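Motility protein B (Helicobacter pylori, PDB 3CYP) probably forms, with MotA, the stator needed for flagellar rotation and may fasten the torque-generating machinery to the cell wall. Local coordinates at residues A10-A14 against L50-F55; M20-E24 against V72-Y76; N40-D46 against N106-F112. All coordinates share one frame; numbering follows the deposited sequence.

Interaction 1 (A10-A14 against L50-F55)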
loop_
_atom_site.group_PDB
_atom_site.type_symbol
_atom_site.label_atom_id
_atom_site.label_comp_id
_atom_site.label_asym_id
_atom_site.label_seq_id
_atom_site.Cartn_x
_atom_site.Cartn_y
_atom_site.Cartn_z
ATOM N N ALA B 10 0.428 16.701 -15.819
ATOM C CA ALA B 10 -0.859 16.408 -15.206
ATOM C C ALA B 10 -1.238 14.923 -15.199
ATOM O O ALA B 10 -2.013 14.511 -14.344
ATOM C CB ALA B 10 -1.978 17.221 -15.890
ATOM N N THR B 11 -0.746 14.136 -16.146
ATOM C CA THR B 11 -1.226 12.758 -16.276
ATOM C C THR B 11 -0.162 11.659 -16.070
ATOM O O THR B 11 -0.517 10.475 -16.024
ATOM C CB THR B 11 -1.938 12.569 -17.611
ATOM O OG1 THR B 11 -1.012 12.823 -18.667
ATOM C CG2 THR B 11 -3.104 13.532 -17.706
ATOM N N SER B 12 1.104 12.049 -15.859
ATOM C CA SER B 12 2.211 11.112 -15.794
ATOM C C SER B 12 2.295 10.491 -14.409
ATOM O O SER B 12 2.123 11.202 -13.409
ATOM C CB SER B 12 3.545 11.816 -16.073
ATOM O OG SER B 12 4.600 10.877 -16.096
ATOM N N ASP B 13 2.535 9.191 -14.374
ATOM C CA ASP B 13 2.965 8.501 -13.137
ATOM C C ASP B 13 4.378 7.927 -13.257
ATOM O O ASP B 13 4.805 7.104 -12.438
ATOM C CB ASP B 13 1.961 7.424 -12.722
ATOM C CG ASP B 13 1.805 6.323 -13.744
ATOM O OD1 ASP B 13 2.403 6.375 -14.849
ATOM O OD2 ASP B 13 1.052 5.385 -13.432
ATOM N N ALA B 14 5.122 8.391 -14.264
ATOM C CA ALA B 14 6.495 7.992 -14.500
ATOM C C ALA B 14 7.467 8.490 -13.414
ATOM O O ALA B 14 7.381 9.639 -12.983
ATOM C CB ALA B 14 6.961 8.481 -15.860
ATOM N N LEU B 50 -8.920 15.039 -17.131
ATOM C CA LEU B 50 -8.054 13.987 -17.633
ATOM C C LEU B 50 -8.290 13.772 -19.121
ATOM O O LEU B 50 -9.432 13.565 -19.556
ATOM C CB LEU B 50 -8.277 12.681 -16.861
ATOM C CG LEU B 50 -7.810 12.670 -15.395
ATOM C CD1 LEU B 50 -8.375 11.454 -14.642
ATOM C CD2 LEU B 50 -6.302 12.721 -15.296
ATOM N N VAL B 51 -7.198 13.821 -19.881
ATOM C CA VAL B 51 -7.226 13.564 -21.313
ATOM C C VAL B 51 -6.010 12.701 -21.663
ATOM O O VAL B 51 -4.993 12.738 -20.959
ATOM C CB VAL B 51 -7.205 14.891 -22.103
ATOM C CG1 VAL B 51 -5.933 15.680 -21.782
ATOM C CG2 VAL B 51 -7.329 14.636 -23.602
ATOM N N LYS B 52 -6.130 11.895 -22.716
ATOM C CA LYS B 52 -5.029 11.049 -23.192
ATOM C C LYS B 52 -4.433 10.188 -22.070
ATOM O O LYS B 52 -3.211 10.104 -21.932
ATOM C CB LYS B 52 -3.937 11.924 -23.846
ATOM N N THR B 53 -5.296 9.555 -21.273
ATOM C CA THR B 53 -4.842 8.792 -20.108
ATOM C C THR B 53 -5.752 7.615 -19.756
ATOM O O THR B 53 -6.904 7.573 -20.179
ATOM C CB THR B 53 -4.709 9.702 -18.866
ATOM O OG1 THR B 53 -4.048 8.979 -17.825
ATOM C CG2 THR B 53 -6.072 10.155 -18.375
ATOM N N ARG B 54 -5.246 6.699 -18.926
ATOM C CA ARG B 54 -5.877 5.384 -18.750
ATOM C C ARG B 54 -6.937 4.998 -17.673
ATOM O O ARG B 54 -7.321 3.840 -17.744
ATOM C CB ARG B 54 -4.813 4.269 -18.772
ATOM C CG ARG B 54 -4.059 4.095 -17.480
ATOM C CD ARG B 54 -3.181 2.860 -17.528
ATOM N NE ARG B 54 -2.029 3.001 -16.641
ATOM C CZ ARG B 54 -1.978 2.594 -15.375
ATOM N NH1 ARG B 54 -3.013 1.984 -14.798
ATOM N NH2 ARG B 54 -0.869 2.802 -14.678
ATOM N N PHE B 55 -7.470 5.717 -16.673
ATOM C CA PHE B 55 -7.082 6.705 -15.607
ATOM C C PHE B 55 -8.368 7.494 -15.605
ATOM O O PHE B 55 -8.530 8.502 -16.311
ATOM C CB PHE B 55 -5.823 7.603 -15.640
ATOM C CG PHE B 55 -4.609 6.992 -14.958
ATOM C CD1 PHE B 55 -3.342 7.514 -15.177
ATOM C CD2 PHE B 55 -4.720 5.871 -14.142
ATOM C CE1 PHE B 55 -2.220 6.932 -14.580
ATOM C CE2 PHE B 55 -3.611 5.286 -13.569
ATOM C CZ PHE B 55 -2.361 5.813 -13.786
HETATM O O HOH W 1 -1.625 8.732 -17.965
#
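Asp13 OD2 receives two groups from the opposite loop. Arg54 NH2 forms a salt bridge to it at 3.5 Å, a long one that arrives obliquely to the guanidinium plane, and the rim of the Phe55 ring meets the same oxygen through CZ, also at 3.5 Å. OD2 lies in the plane of the ring and so faces its C-H edge and not its pi cloud; the carboxylate as a whole is turned 87° to the ring. The firmer partner of Arg54 NH2 is Asn64 OD1 on helix 58-75. The Arg54 side chain runs extended back over one face of Phe55, next to a peptide bond between the two residues that is modelled as cis.

Two residues before Asp13, Thr11 turns its methyl to the second loop: CG2 lies anti to the carbonyl carbon (chi1 61° for OG1) and reaches Val51 O at 3.8 Å and Leu50 CD2 at 4.1 Å. The carbonyl oxygen of Thr11 accepts from water 1 at 2.8 Å; the water's approach to Thr53 OG1 is implausibly short, which makes a bridge through it doubtful. Ser12 OG takes the amide of Ala14 N at 3.1 Å, an ST turn within the first loop. Two loops, each leading from a strand into a helix, thus meet at the surface beside helix 58-75 of the OmpA-like periplasmic domain.

Interaction 2 (M20-E24 against V72-Y76)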
loop_
_atom_site.group_PDB
_atom_site.type_symbol
_atom_site.label_atom_id
_atom_site.label_comp_id
_atom_site.label_asym_id
_atom_site.label_seq_id
_atom_site.Cartn_x
_atom_site.Cartn_y
_atom_site.Cartn_z
ATOM N N MET B 20 14.162 8.651 -9.002
ATOM C CA MET B 20 14.703 7.403 -8.389
ATOM C C MET B 20 15.799 7.760 -7.384
ATOM O O MET B 20 15.840 7.266 -6.252
ATOM C CB MET B 20 15.277 6.473 -9.449
ATOM C CG MET B 20 14.195 5.820 -10.268
ATOM S SD MET B 20 13.171 4.643 -9.319
ATOM C CE MET B 20 14.341 3.277 -9.070
ATOM N N LEU B 21 16.680 8.664 -7.785
ATOM C CA LEU B 21 17.777 9.067 -6.919
ATOM C C LEU B 21 17.264 9.735 -5.652
ATOM O O LEU B 21 17.821 9.526 -4.578
ATOM C CB LEU B 21 18.698 10.050 -7.615
ATOM C CG LEU B 21 19.719 9.417 -8.526
ATOM C CD1 LEU B 21 20.266 10.550 -9.441
ATOM C CD2 LEU B 21 20.792 8.748 -7.695
ATOM N N TYR B 22 16.224 10.531 -5.780
ATOM C CA TYR B 22 15.669 11.255 -4.616
ATOM C C TYR B 22 14.928 10.246 -3.728
ATOM O O TYR B 22 15.113 10.229 -2.483
ATOM C CB TYR B 22 14.774 12.415 -5.046
ATOM C CG TYR B 22 14.263 13.316 -3.937
ATOM C CD1 TYR B 22 14.864 13.357 -2.686
ATOM C CD2 TYR B 22 13.188 14.159 -4.157
ATOM C CE1 TYR B 22 14.395 14.170 -1.702
ATOM C CE2 TYR B 22 12.683 14.973 -3.169
ATOM C CZ TYR B 22 13.315 14.998 -1.938
ATOM O OH TYR B 22 12.824 15.808 -0.949
ATOM N N ILE B 23 14.149 9.366 -4.343
ATOM C CA ILE B 23 13.482 8.300 -3.539
ATOM C C ILE B 23 14.504 7.459 -2.765
ATOM O O ILE B 23 14.313 7.113 -1.613
ATOM C CB ILE B 23 12.593 7.408 -4.413
ATOM C CG1 ILE B 23 11.439 8.201 -4.998
ATOM C CG2 ILE B 23 12.042 6.205 -3.603
ATOM C CD1 ILE B 23 10.716 7.501 -6.100
ATOM N N GLU B 24 15.660 7.193 -3.384
ATOM C CA GLU B 24 16.704 6.414 -2.732
ATOM C C GLU B 24 17.206 7.137 -1.481
ATOM O O GLU B 24 17.544 6.491 -0.482
ATOM C CB GLU B 24 17.854 6.248 -3.740
ATOM C CG GLU B 24 19.038 5.450 -3.329
ATOM C CD GLU B 24 20.050 5.435 -4.484
ATOM O OE1 GLU B 24 19.605 5.146 -5.616
ATOM O OE2 GLU B 24 21.235 5.757 -4.252
ATOM N N VAL B 72 9.030 1.597 -4.891
ATOM C CA VAL B 72 10.447 1.947 -4.973
ATOM C C VAL B 72 11.124 2.024 -3.629
ATOM O O VAL B 72 12.206 1.468 -3.421
ATOM C CB VAL B 72 10.709 3.203 -5.793
ATOM C CG1 VAL B 72 12.220 3.508 -5.791
ATOM C CG2 VAL B 72 10.218 2.969 -7.227
ATOM N N LEU B 73 10.450 2.632 -2.646
ATOM C CA LEU B 73 11.012 2.636 -1.304
ATOM C C LEU B 73 11.309 1.203 -0.795
ATOM O O LEU B 73 12.308 0.924 -0.107
ATOM C CB LEU B 73 10.091 3.332 -0.275
ATOM C CG LEU B 73 9.975 4.848 -0.489
ATOM C CD1 LEU B 73 8.777 5.452 0.252
ATOM C CD2 LEU B 73 11.292 5.536 -0.131
ATOM N N ILE B 74 10.382 0.304 -1.054
ATOM C CA ILE B 74 10.532 -1.080 -0.632
ATOM C C ILE B 74 11.670 -1.776 -1.390
ATOM O O ILE B 74 12.461 -2.500 -0.806
ATOM C CB ILE B 74 9.197 -1.845 -0.775
ATOM C CG1 ILE B 74 8.208 -1.300 0.254
ATOM C CG2 ILE B 74 9.390 -3.387 -0.629
ATOM C CD1 ILE B 74 6.718 -1.691 -0.022
ATOM N N GLN B 75 11.773 -1.504 -2.669
ATOM C CA GLN B 75 12.952 -1.961 -3.422
ATOM C C GLN B 75 14.282 -1.542 -2.805
ATOM O O GLN B 75 15.262 -2.260 -2.881
ATOM C CB GLN B 75 12.906 -1.459 -4.871
ATOM C CG GLN B 75 11.831 -2.105 -5.702
ATOM C CD GLN B 75 11.877 -1.639 -7.139
ATOM O OE1 GLN B 75 11.500 -0.518 -7.444
ATOM N NE2 GLN B 75 12.406 -2.500 -8.043
ATOM N N TYR B 76 14.327 -0.321 -2.272
ATOM C CA TYR B 76 15.522 0.209 -1.633
ATOM C C TYR B 76 15.679 -0.228 -0.157
ATOM O O TYR B 76 16.603 0.243 0.543
ATOM C CB TYR B 76 15.518 1.712 -1.759
ATOM C CG TYR B 76 15.888 2.289 -3.139
ATOM C CD1 TYR B 76 15.061 3.194 -3.795
ATOM C CD2 TYR B 76 17.094 1.957 -3.730
ATOM C CE1 TYR B 76 15.442 3.773 -5.047
ATOM C CE2 TYR B 76 17.479 2.521 -4.933
ATOM C CZ TYR B 76 16.664 3.426 -5.581
ATOM O OH TYR B 76 17.100 3.966 -6.789
#
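Ile23 CG2 and Val72 CG1 press together at 3.5 Å, tighter than ordinary van der Waals contact, and mark the close-packed side where helix 17-30 meets the last turn of helix 58-75. Both methyls stand anti to their own backbone N, Val72 CG1 at chi1 179°, which carries each of them out into the interface, and the two side chains cross at about a right angle. The same Ile23 methyl also receives Leu73 CD2 at 3.6 Å, so one branch of one residue is held between two partners on successive positions of the facing helix. Leu73 continues inward against Ile26, Ala27 and Ile30 of helix 17-30 and Leu83 of strand 83-87.

Ile23, Val72 and Leu73 are buried, and methyl meets methyl there; the partly exposed Met20, Glu24 and Tyr76 pack more loosely and bring polar groups into the contact. Met20, bent at both chi2 and chi3, curls its thioether over Val72, with SD 3.8 Å from CG1, while its methyl CE comes to 3.6 Å from Tyr76 OH. Tyr76, the first residue to leave the helical conformation, folds its ring back between the helices. Glu24 lies across one face of that ring: CB sits 3.8 Å from the ring centroid and 20° off the normal, a CH-pi contact. The extended remainder of Glu24 then brings OE1 to 3.0 Å from Tyr76 OH on this partly exposed side. Elsewhere on helix 58-75, Ile74 packs on Tyr67 of the second subunit. The arrangement is that of two neighbouring helices of the alpha/beta OmpA-like fold packed against each other, with helix 58-75 resting on the sheet and forming the beta-alpha-beta crossover between the parallel strands 38-44 and 83-87.

Interaction 3 (N40-D46 against N106-F112)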
loop_
_atom_site.group_PDB
_atom_site.type_symbol
_atom_site.label_atom_id
_atom_site.label_comp_id
_atom_site.label_asym_id
_atom_site.label_seq_id
_atom_site.Cartn_x
_atom_site.Cartn_y
_atom_site.Cartn_z
ATOM N N ASN B 40 3.736 7.357 5.485
ATOM C CA ASN B 40 2.540 7.329 4.586
ATOM C C ASN B 40 2.937 8.105 3.350
ATOM O O ASN B 40 3.321 9.269 3.437
ATOM C CB ASN B 40 1.312 7.954 5.295
ATOM C CG ASN B 40 0.079 7.986 4.468
ATOM O OD1 ASN B 40 -0.504 9.067 4.256
ATOM N ND2 ASN B 40 -0.338 6.862 4.015
ATOM N N VAL B 41 2.860 7.420 2.203
ATOM C CA VAL B 41 3.252 7.963 0.920
ATOM C C VAL B 41 1.949 8.440 0.280
ATOM O O VAL B 41 1.035 7.632 -0.041
ATOM C CB VAL B 41 3.880 6.868 0.053
ATOM C CG1 VAL B 41 4.259 7.435 -1.311
ATOM C CG2 VAL B 41 5.055 6.219 0.796
ATOM N N ARG B 42 1.835 9.770 0.161
ATOM C CA ARG B 42 0.593 10.424 -0.251
ATOM C C ARG B 42 0.701 10.945 -1.673
ATOM O O ARG B 42 1.578 11.742 -1.961
ATOM C CB ARG B 42 0.288 11.625 0.652
ATOM C CG ARG B 42 0.101 11.207 2.037
ATOM C CD ARG B 42 -0.455 12.319 2.874
ATOM N NE ARG B 42 -0.650 11.803 4.216
ATOM C CZ ARG B 42 -1.141 12.504 5.220
ATOM N NH1 ARG B 42 -1.451 13.787 5.059
ATOM N NH2 ARG B 42 -1.258 11.912 6.406
ATOM N N GLY B 43 -0.275 10.588 -2.503
ATOM C CA GLY B 43 -0.300 11.026 -3.901
ATOM C C GLY B 43 -1.367 12.073 -4.181
ATOM O O GLY B 43 -2.450 12.059 -3.586
ATOM N N PHE B 44 -1.030 12.993 -5.098
ATOM C CA PHE B 44 -1.891 14.114 -5.450
ATOM C C PHE B 44 -1.808 14.391 -6.945
ATOM O O PHE B 44 -0.867 13.954 -7.637
ATOM C CB PHE B 44 -1.495 15.380 -4.740
ATOM C CG PHE B 44 -1.329 15.252 -3.233
ATOM C CD1 PHE B 44 -2.356 15.660 -2.382
ATOM C CD2 PHE B 44 -0.150 14.762 -2.679
ATOM C CE1 PHE B 44 -2.214 15.578 -1.011
ATOM C CE2 PHE B 44 0.016 14.717 -1.290
ATOM C CZ PHE B 44 -1.028 15.114 -0.462
ATOM N N THR B 45 -2.843 15.101 -7.401
ATOM C CA THR B 45 -2.924 15.677 -8.748
ATOM C C THR B 45 -3.371 17.131 -8.724
ATOM O O THR B 45 -3.839 17.656 -7.724
ATOM C CB THR B 45 -3.994 14.913 -9.586
ATOM O OG1 THR B 45 -5.295 15.252 -9.075
ATOM C CG2 THR B 45 -3.779 13.388 -9.525
ATOM N N ASP B 46 -3.223 17.780 -9.872
ATOM C CA ASP B 46 -3.931 19.016 -10.155
ATOM C C ASP B 46 -5.391 18.691 -10.484
ATOM O O ASP B 46 -5.838 17.532 -10.367
ATOM C CB ASP B 46 -3.234 19.788 -11.293
ATOM C CG ASP B 46 -3.196 19.041 -12.613
ATOM O OD1 ASP B 46 -4.140 18.303 -12.928
ATOM O OD2 ASP B 46 -2.227 19.233 -13.374
ATOM N N ASN B 106 1.070 20.680 -8.338
ATOM C CA ASN B 106 0.137 19.827 -7.572
ATOM C C ASN B 106 0.232 18.347 -7.901
ATOM O O ASN B 106 -0.361 17.523 -7.221
ATOM C CB ASN B 106 -1.312 20.331 -7.728
ATOM C CG ASN B 106 -1.542 21.691 -7.050
ATOM O OD1 ASN B 106 -0.951 21.983 -6.015
ATOM N ND2 ASN B 106 -2.371 22.562 -7.669
ATOM N N ASN B 107 0.958 17.997 -8.950
ATOM C CA ASN B 107 1.149 16.627 -9.358
ATOM C C ASN B 107 2.382 16.101 -8.642
ATOM O O ASN B 107 3.517 16.252 -9.108
ATOM C CB ASN B 107 1.311 16.560 -10.879
ATOM C CG ASN B 107 0.074 16.976 -11.574
ATOM O OD1 ASN B 107 -0.969 16.351 -11.401
ATOM N ND2 ASN B 107 0.127 18.113 -12.282
ATOM N N ARG B 108 2.157 15.485 -7.485
ATOM C CA ARG B 108 3.281 15.135 -6.610
ATOM C C ARG B 108 2.918 14.047 -5.622
ATOM O O ARG B 108 1.761 13.724 -5.426
ATOM C CB ARG B 108 3.825 16.374 -5.871
ATOM C CG ARG B 108 3.199 16.768 -4.530
ATOM C CD ARG B 108 2.027 17.625 -4.641
ATOM N NE ARG B 108 1.387 17.950 -3.359
ATOM C CZ ARG B 108 0.115 18.291 -3.275
ATOM N NH1 ARG B 108 -0.618 18.376 -4.364
ATOM N NH2 ARG B 108 -0.454 18.497 -2.107
ATOM N N VAL B 109 3.959 13.492 -5.028
ATOM C CA VAL B 109 3.825 12.544 -3.908
ATOM C C VAL B 109 4.582 13.184 -2.754
ATOM O O VAL B 109 5.675 13.720 -2.954
ATOM C CB VAL B 109 4.351 11.167 -4.263
ATOM C CG1 VAL B 109 4.578 10.338 -2.976
ATOM C CG2 VAL B 109 3.412 10.471 -5.190
ATOM N N GLU B 110 3.952 13.158 -1.563
ATOM C CA GLU B 110 4.528 13.698 -0.315
ATOM C C GLU B 110 4.740 12.566 0.669
ATOM O O GLU B 110 3.927 11.628 0.714
ATOM C CB GLU B 110 3.611 14.769 0.323
ATOM C CG GLU B 110 3.357 15.955 -0.602
ATOM C CD GLU B 110 2.438 16.987 -0.025
ATOM O OE1 GLU B 110 2.209 18.010 -0.712
ATOM O OE2 GLU B 110 1.895 16.776 1.094
ATOM N N ILE B 111 5.793 12.690 1.473
ATOM C CA ILE B 111 6.135 11.710 2.515
ATOM C C ILE B 111 5.681 12.274 3.863
ATOM O O ILE B 111 6.088 13.380 4.225
ATOM C CB ILE B 111 7.635 11.452 2.583
ATOM C CG1 ILE B 111 8.124 10.746 1.284
ATOM C CG2 ILE B 111 7.977 10.634 3.841
ATOM C CD1 ILE B 111 7.568 9.322 1.067
ATOM N N PHE B 112 4.793 11.544 4.541
ATOM C CA PHE B 112 4.348 11.873 5.887
ATOM C C PHE B 112 4.912 10.901 6.896
ATOM O O PHE B 112 4.873 9.675 6.700
ATOM C CB PHE B 112 2.830 11.942 5.927
ATOM C CG PHE B 112 2.303 13.297 5.570
ATOM C CD1 PHE B 112 2.451 13.791 4.278
ATOM C CD2 PHE B 112 1.706 14.131 6.531
ATOM C CE1 PHE B 112 1.945 15.070 3.937
ATOM C CE2 PHE B 112 1.229 15.418 6.180
ATOM C CZ PHE B 112 1.361 15.873 4.909
HETATM O O HOH W 2 -3.461 18.273 -4.858
#
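Asn40 and Phe112 are a hydrogen-bonded pair in the antiparallel pairing of strands 38-44 and 108-114, the two inner strands of the OmpA-like sheet; of their reciprocal backbone bonds, Asn40 N to Phe112 O measures 2.9 Å. Asn40 OD1 also accepts from Arg42 NE at 2.7 Å, in the guanidinium plane, and so fixes the turn of that group. Val41 points to the other face, where its CG1 presses on Val109 CG1 at a tight 3.4 Å and its CG2 lies alongside Ile111 CD1.

Arg42, paired with Glu110 through two straight backbone bonds, stretches out its side chain so that the guanidinium lies flat on Phe112, planes 7° apart and centres 3.6 Å apart, a cation-pi stack. Gly43 follows, opposite Val109. At Phe44 the stack recurs with arginine and phenylalanine exchanged between the strands: the Arg108 guanidinium lies over the Phe44 ring, nearly parallel to it. A bend at chi2 (-87°) swings Arg108 into that position. In its own plane NE and NH2 both grip Glu110 OE1, while NH1 donates to Asn106 O and NH2 also to Asn92 O; several bonds thus hold the group at its edge while it stacks on one face.

At Phe44 itself the return bond, Arg108 N to Phe44 O, is weak; past it side chains join the segments. Thr45 OG1 donates to Asp46 O. Asn107 OD1 accepts from Asp46 N at 3.1 Å, and Asn107 ND2 reaches Asp46 OD2 at 2.8 Å along an almost linear N-H (177°), coming from above the carboxylate plane.

How the interactions relate
The three contacts lie in one OmpA-like domain and interleave along the chain: 10-14, 20-24 and 40-46 come first, then 50-55, 72-76 and 106-112, so no contact is completed before the first segments of all three have been passed. Interaction 3 forms the middle of the sheet, about 15 Å between centres from each of the others, which are about 22 Å from one another and do not touch. Interaction 2 rests on the sheet through Leu73 CD1, 3.8 Å from Val41 CG2, whereas interaction 1 meets the strands' loop end. Helix 58-75 links all three into one compact domain: its Arg65 bonds to Ser12 O, Phe44 O and Asn107 OD1, and its last turn carries interaction 2.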